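Side-chain contacts in designed helical repeat protein (Synthetic construct, PDB 5CWF), which has no known natural function, being a de novo designed helical repeat protein built to explore repeat architectures beyond those found in nature: residues A51-A56 with E85-N90; L132-S137 with E172-D177. All blocks are in the same frame, centred on the assembly; numbering follows the deposited sequence.

Interaction 1: A51-A56 with E85-N90; sequences AKVMLA and EALREN. With CA (calcium ion), chain G.
Leu87 presents one methyl, CD1, to two residues of the facing helix, and the whole contact between 51-56 and 85-90 rests on that group. Val53 meets it tip to tip, its CG1 lying 3.8 Å from CD1 of Leu87. Met54 approaches differently, sliding past Leu87 in the opposite direction until its terminal CE stands 3.7 Å from the same CD1. The thioether chain leaves its backbone to one side of the partner helix, and bends at chi2 (-52°) and chi3 (103°) bring CE back to the leucine. Val53 needs no such detour: CG1 is anti to the backbone N (chi1 177°), on a bond already aimed at the other helix.

Around this trio the neighbouring helices complete the core. Met54 also packs on Ile38 and Leu42 of helix 25-44 and on Met5 of helix 3-21, while Leu87 touches Met99 of helix 93-111. Behind Leu87, helix 70-89 runs out at a calcium ion held by the backbone: Arg88 O binds it at 2.3 Å, with three waters also in its shell. Water 1 gives a hydrogen bond to Leu87 O (2.8 Å) and water 2 one to Glu89 O (2.8 Å), so three successive carbonyls at this C-terminal end face the ion directly or through water.

The chemistry divides in two: between the segments the contacts are apolar, chiefly methyl to methyl, and all buried, depending on shape rather than bond direction, whereas the calcium ion is held by backbone oxygen and water at the helix end beyond them.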
loop_
_atom_site.group_PDB
_atom_site.type_symbol
_atom_site.label_atom_id
_atom_site.label_comp_id
_atom_site.label_asym_id
_atom_site.label_seq_id
_atom_site.Cartn_x
_atom_site.Cartn_y
_atom_site.Cartn_z
ATOM N N ALA A 51 12.336 6.228 0.329
ATOM C CA ALA A 51 12.892 4.984 -0.185
ATOM C C ALA A 51 12.400 3.808 0.658
ATOM O O ALA A 51 12.094 2.731 0.124
ATOM C CB ALA A 51 14.411 5.044 -0.199
ATOM N N LYS A 52 12.309 4.022 1.968
ATOM C CA LYS A 52 11.847 2.977 2.888
ATOM C C LYS A 52 10.427 2.533 2.563
ATOM O O LYS A 52 10.146 1.345 2.458
ATOM C CB LYS A 52 11.891 3.470 4.337
ATOM C CG LYS A 52 13.274 3.619 4.924
ATOM C CD LYS A 52 13.252 4.446 6.209
ATOM C CE LYS A 52 12.244 3.930 7.238
ATOM N NZ LYS A 52 12.117 4.866 8.401
ATOM N N VAL A 53 9.528 3.502 2.429
ATOM C CA VAL A 53 8.141 3.217 2.098
ATOM C C VAL A 53 8.049 2.518 0.745
ATOM O O VAL A 53 7.330 1.525 0.604
ATOM C CB VAL A 53 7.286 4.511 2.082
ATOM C CG1 VAL A 53 5.838 4.230 1.660
ATOM C CG2 VAL A 53 7.336 5.189 3.433
ATOM N N MET A 54 8.799 3.012 -0.243
ATOM C CA MET A 54 8.708 2.444 -1.579
ATOM C C MET A 54 9.181 0.993 -1.603
ATOM O O MET A 54 8.601 0.171 -2.314
ATOM C CB MET A 54 9.529 3.248 -2.584
ATOM C CG MET A 54 9.047 4.664 -2.848
ATOM S SD MET A 54 7.303 4.783 -3.280
ATOM C CE MET A 54 6.623 5.376 -1.735
ATOM N N LEU A 55 10.217 0.666 -0.832
ATOM C CA LEU A 55 10.696 -0.720 -0.796
ATOM C C LEU A 55 9.661 -1.641 -0.198
ATOM O O LEU A 55 9.405 -2.739 -0.722
ATOM C CB LEU A 55 12.011 -0.814 -0.030
ATOM C CG LEU A 55 12.679 -2.194 0.025
ATOM C CD1 LEU A 55 13.027 -2.681 -1.381
ATOM C CD2 LEU A 55 13.936 -2.153 0.899
ATOM N N ALA A 56 9.050 -1.206 0.896
ATOM C CA ALA A 56 8.023 -2.020 1.532
ATOM C C ALA A 56 6.864 -2.254 0.555
ATOM O O ALA A 56 6.370 -3.371 0.431
ATOM C CB ALA A 56 7.526 -1.354 2.821
ATOM N N GLU A 85 0.691 7.658 -4.805
ATOM C CA GLU A 85 0.080 8.903 -5.292
ATOM C C GLU A 85 -0.105 9.933 -4.164
ATOM O O GLU A 85 0.133 11.136 -4.356
ATOM C CB GLU A 85 -1.265 8.614 -5.966
ATOM C CG GLU A 85 -1.124 8.002 -7.357
ATOM C CD GLU A 85 -2.461 7.772 -8.054
ATOM O OE1 GLU A 85 -3.518 8.163 -7.509
ATOM O OE2 GLU A 85 -2.448 7.231 -9.185
ATOM N N ALA A 86 -0.536 9.468 -2.997
ATOM C CA ALA A 86 -0.752 10.335 -1.840
ATOM C C ALA A 86 0.556 10.934 -1.340
ATOM O O ALA A 86 0.628 12.120 -0.972
ATOM C CB ALA A 86 -1.423 9.552 -0.724
ATOM N N LEU A 87 1.600 10.117 -1.335
ATOM C CA LEU A 87 2.899 10.597 -0.898
ATOM C C LEU A 87 3.502 11.581 -1.875
ATOM O O LEU A 87 4.224 12.503 -1.482
ATOM C CB LEU A 87 3.872 9.438 -0.703
ATOM C CG LEU A 87 4.071 8.884 0.687
ATOM C CD1 LEU A 87 5.147 7.818 0.631
ATOM C CD2 LEU A 87 4.456 9.956 1.723
ATOM N N ARG A 88 3.210 11.407 -3.156
ATOM C CA ARG A 88 3.739 12.342 -4.120
ATOM C C ARG A 88 3.026 13.687 -3.991
ATOM O O ARG A 88 3.598 14.713 -4.323
ATOM C CB ARG A 88 3.608 11.797 -5.540
ATOM C CG ARG A 88 4.539 10.618 -5.817
ATOM C CD ARG A 88 4.370 10.127 -7.236
ATOM N NE ARG A 88 4.993 11.025 -8.212
ATOM C CZ ARG A 88 4.782 10.953 -9.523
ATOM N NH1 ARG A 88 3.963 10.034 -10.023
ATOM N NH2 ARG A 88 5.398 11.796 -10.338
ATOM N N GLU A 89 1.806 13.702 -3.467
ATOM C CA GLU A 89 1.142 14.978 -3.211
ATOM C C GLU A 89 1.706 15.650 -1.962
ATOM O O GLU A 89 1.844 16.858 -1.914
ATOM C CB GLU A 89 -0.368 14.807 -3.060
ATOM C CG GLU A 89 -1.058 14.368 -4.339
ATOM C CD GLU A 89 -2.522 14.078 -4.123
ATOM O OE1 GLU A 89 -2.949 14.039 -2.946
ATOM O OE2 GLU A 89 -3.231 13.835 -5.126
ATOM N N ASN A 90 2.007 14.869 -0.937
ATOM C CA ASN A 90 2.493 15.448 0.317
ATOM C C ASN A 90 3.331 14.416 1.043
ATOM O O ASN A 90 2.777 13.409 1.480
ATOM C CB ASN A 90 1.296 15.904 1.172
ATOM C CG ASN A 90 1.695 16.477 2.535
ATOM O OD1 ASN A 90 2.870 16.528 2.894
ATOM N ND2 ASN A 90 0.697 16.943 3.287
HETATM CA CA CA G . 5.385 16.143 -4.113
HETATM O O HOH W 1 5.539 14.881 -2.134
HETATM O O HOH W 2 3.638 17.714 -3.927
HETATM O O HOH W 3 4.642 16.210 -6.342
#

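Interaction 2: L132-S137 with E172-D177; sequences LRENNS and EEVEAD. With CA (calcium ion), chain I.
The side chains of Asn135 and Asp177 cross at about a right angle, yet their flat ends lie nearly parallel, the amide and carboxylate planes only 19° apart. Across this junction ND2 of Asn135 donates to OD2 of Asp177 at 2.6 Å, a short bond and nearly straight (164° at the hydrogen). The acceptor sits close to the amide plane, and the N-H meets OD2 on its syn side, somewhat out of the carboxylate plane.

The other end of the same amide faces its own chain. With CG anti to the backbone N (chi1 175°), Asn135 can turn OD1 back to accept from Ser137 N at 3.0 Å, the donor standing above the carbonyl plane. Held at both ends, the amide has its rotation fixed. Replacing Asn135 by alanine removes both ends of this clamp, and would probably leave Ser137 N without this acceptor and the carboxylate of Asp177 without its donor, more able to turn.

Beside this polar link Glu134 extends obliquely across Val174, placing Glu134 OE1 3.0 Å from Val174 CG1, closer than a carboxylate oxygen and a methyl normally come, so the exact placing of this exposed carboxylate is doubtful. On helix 160-176, away from the contact with 132-137, Glu172 and Glu175, one turn apart, bind a calcium ion through Glu172 OE1 (2.6 Å) and Glu175 OE1 (2.5 Å). The ion would be expected to offset the repulsion between these carboxylates.

Ser137, at the N-cap of helix 138-156, has its OG hydrogen-bonded to Met140 N. The loop thus joins an Asx turn, made by the first residue past helix 115-134, to a serine N-cap: a compact helix-loop-helix connection, here joined by Asn135 to the end of the chain's final helix.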
loop_
_atom_site.group_PDB
_atom_site.type_symbol
_atom_site.label_atom_id
_atom_site.label_comp_id
_atom_site.label_asym_id
_atom_site.label_seq_id
_atom_site.Cartn_x
_atom_site.Cartn_y
_atom_site.Cartn_z
ATOM N N LEU A 132 -6.768 11.270 3.511
ATOM C CA LEU A 132 -5.657 12.200 3.527
ATOM C C LEU A 132 -5.608 12.997 2.220
ATOM O O LEU A 132 -5.176 14.143 2.200
ATOM C CB LEU A 132 -4.367 11.431 3.769
ATOM C CG LEU A 132 -4.230 11.076 5.257
ATOM C CD1 LEU A 132 -3.080 10.094 5.447
ATOM C CD2 LEU A 132 -4.040 12.310 6.144
ATOM N N ARG A 133 -6.022 12.396 1.110
ATOM C CA ARG A 133 -5.981 13.157 -0.137
ATOM C C ARG A 133 -7.067 14.225 -0.170
ATOM O O ARG A 133 -6.926 15.244 -0.860
ATOM C CB ARG A 133 -6.093 12.214 -1.320
ATOM C CG ARG A 133 -4.826 11.393 -1.418
ATOM C CD ARG A 133 -4.821 10.463 -2.560
ATOM N NE ARG A 133 -4.475 11.127 -3.815
ATOM C CZ ARG A 133 -4.311 10.463 -4.952
ATOM N NH1 ARG A 133 -4.442 9.143 -4.966
ATOM N NH2 ARG A 133 -3.990 11.105 -6.062
ATOM N N GLU A 134 -8.128 14.016 0.603
ATOM C CA GLU A 134 -9.170 15.028 0.739
ATOM C C GLU A 134 -8.687 16.149 1.658
ATOM O O GLU A 134 -8.956 17.338 1.424
ATOM C CB GLU A 134 -10.445 14.406 1.299
ATOM C CG GLU A 134 -11.605 15.375 1.391
ATOM C CD GLU A 134 -12.909 14.700 1.780
ATOM O OE1 GLU A 134 -12.992 13.458 1.676
ATOM O OE2 GLU A 134 -13.852 15.417 2.189
ATOM N N ASN A 135 -7.937 15.769 2.690
ATOM C CA ASN A 135 -7.384 16.737 3.644
ATOM C C ASN A 135 -6.135 16.199 4.329
ATOM O O ASN A 135 -6.232 15.322 5.188
ATOM C CB ASN A 135 -8.422 17.098 4.706
ATOM C CG ASN A 135 -7.857 18.012 5.786
ATOM O OD1 ASN A 135 -6.794 18.600 5.617
ATOM N ND2 ASN A 135 -8.557 18.110 6.914
ATOM N N ASN A 136 -4.962 16.689 3.926
ATOM C CA ASN A 136 -3.700 16.162 4.465
ATOM C C ASN A 136 -3.032 17.198 5.367
ATOM O O ASN A 136 -1.806 17.355 5.377
ATOM C CB ASN A 136 -2.777 15.689 3.332
ATOM C CG ASN A 136 -2.554 16.742 2.285
ATOM O OD1 ASN A 136 -2.306 17.894 2.605
ATOM N ND2 ASN A 136 -2.735 16.368 1.026
ATOM N N SER A 137 -3.876 17.908 6.112
ATOM C CA SER A 137 -3.442 18.783 7.193
ATOM C C SER A 137 -2.665 18.004 8.245
ATOM O O SER A 137 -2.828 16.791 8.385
ATOM C CB SER A 137 -4.647 19.456 7.858
ATOM O OG SER A 137 -5.486 18.467 8.456
ATOM N N GLU A 172 -15.645 7.485 8.194
ATOM C CA GLU A 172 -16.463 8.357 9.033
ATOM C C GLU A 172 -15.706 9.556 9.617
ATOM O O GLU A 172 -16.313 10.583 9.911
ATOM C CB GLU A 172 -17.087 7.549 10.169
ATOM C CG GLU A 172 -18.147 6.549 9.698
ATOM C CD GLU A 172 -19.350 7.220 9.053
ATOM O OE1 GLU A 172 -20.046 6.557 8.255
ATOM O OE2 GLU A 172 -19.606 8.406 9.352
ATOM N N GLU A 173 -14.398 9.428 9.824
ATOM C CA GLU A 173 -13.602 10.576 10.256
ATOM C C GLU A 173 -13.585 11.625 9.140
ATOM O O GLU A 173 -13.595 12.831 9.407
ATOM C CB GLU A 173 -12.179 10.171 10.646
ATOM C CG GLU A 173 -11.434 11.278 11.380
ATOM C CD GLU A 173 -12.069 11.624 12.719
ATOM O OE1 GLU A 173 -12.638 10.718 13.364
ATOM O OE2 GLU A 173 -12.019 12.809 13.117
ATOM N N VAL A 174 -13.553 11.156 7.895
ATOM C CA VAL A 174 -13.643 12.038 6.734
ATOM C C VAL A 174 -14.938 12.816 6.802
ATOM O O VAL A 174 -14.961 14.027 6.596
ATOM C CB VAL A 174 -13.624 11.246 5.392
ATOM C CG1 VAL A 174 -13.936 12.159 4.204
ATOM C CG2 VAL A 174 -12.307 10.538 5.189
ATOM N N GLU A 175 -16.017 12.094 7.084
ATOM C CA GLU A 175 -17.334 12.691 7.209
ATOM C C GLU A 175 -17.329 13.759 8.297
ATOM O O GLU A 175 -17.838 14.861 8.094
ATOM C CB GLU A 175 -18.376 11.609 7.508
ATOM C CG GLU A 175 -19.786 12.135 7.726
ATOM C CD GLU A 175 -20.800 11.021 7.890
ATOM O OE1 GLU A 175 -20.764 10.067 7.083
ATOM O OE2 GLU A 175 -21.627 11.098 8.826
ATOM N N ALA A 176 -16.723 13.440 9.440
ATOM C CA ALA A 176 -16.643 14.387 10.552
ATOM C C ALA A 176 -15.856 15.633 10.165
ATOM O O ALA A 176 -16.233 16.746 10.521
ATOM C CB ALA A 176 -16.012 13.727 11.763
ATOM N N ASP A 177 -14.763 15.441 9.433
ATOM C CA ASP A 177 -13.925 16.556 9.016
ATOM C C ASP A 177 -14.678 17.461 8.043
ATOM O O ASP A 177 -14.403 18.657 7.951
ATOM C CB ASP A 177 -12.634 16.048 8.374
ATOM C CG ASP A 177 -11.644 17.163 8.098
ATOM O OD1 ASP A 177 -11.480 18.038 8.976
ATOM O OD2 ASP A 177 -11.029 17.165 7.008
HETATM CA CA CA I . -22.099 8.042 7.854
#

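Overall arrangement
From the N terminus, helices 3-21 and 25-44 come first and flank interaction 1, which closes a chain loop with 28 residues between its segments, joining helices 48-67 and 70-89. Interaction 2 opens only after that loop has ended and closes one with 34 residues between its segments, bringing the end of helix 115-134 and the linker after it to the end of helix 160-176. The two loops are therefore in series, neither nested nor crossed. Their centres lie 19 Å apart, one in the buried core and the other at the surface. Arg133 bridges them, forming salt bridges with Glu85 and Glu89 and packing on Ala86, and so joins helices 70-89 and 115-134.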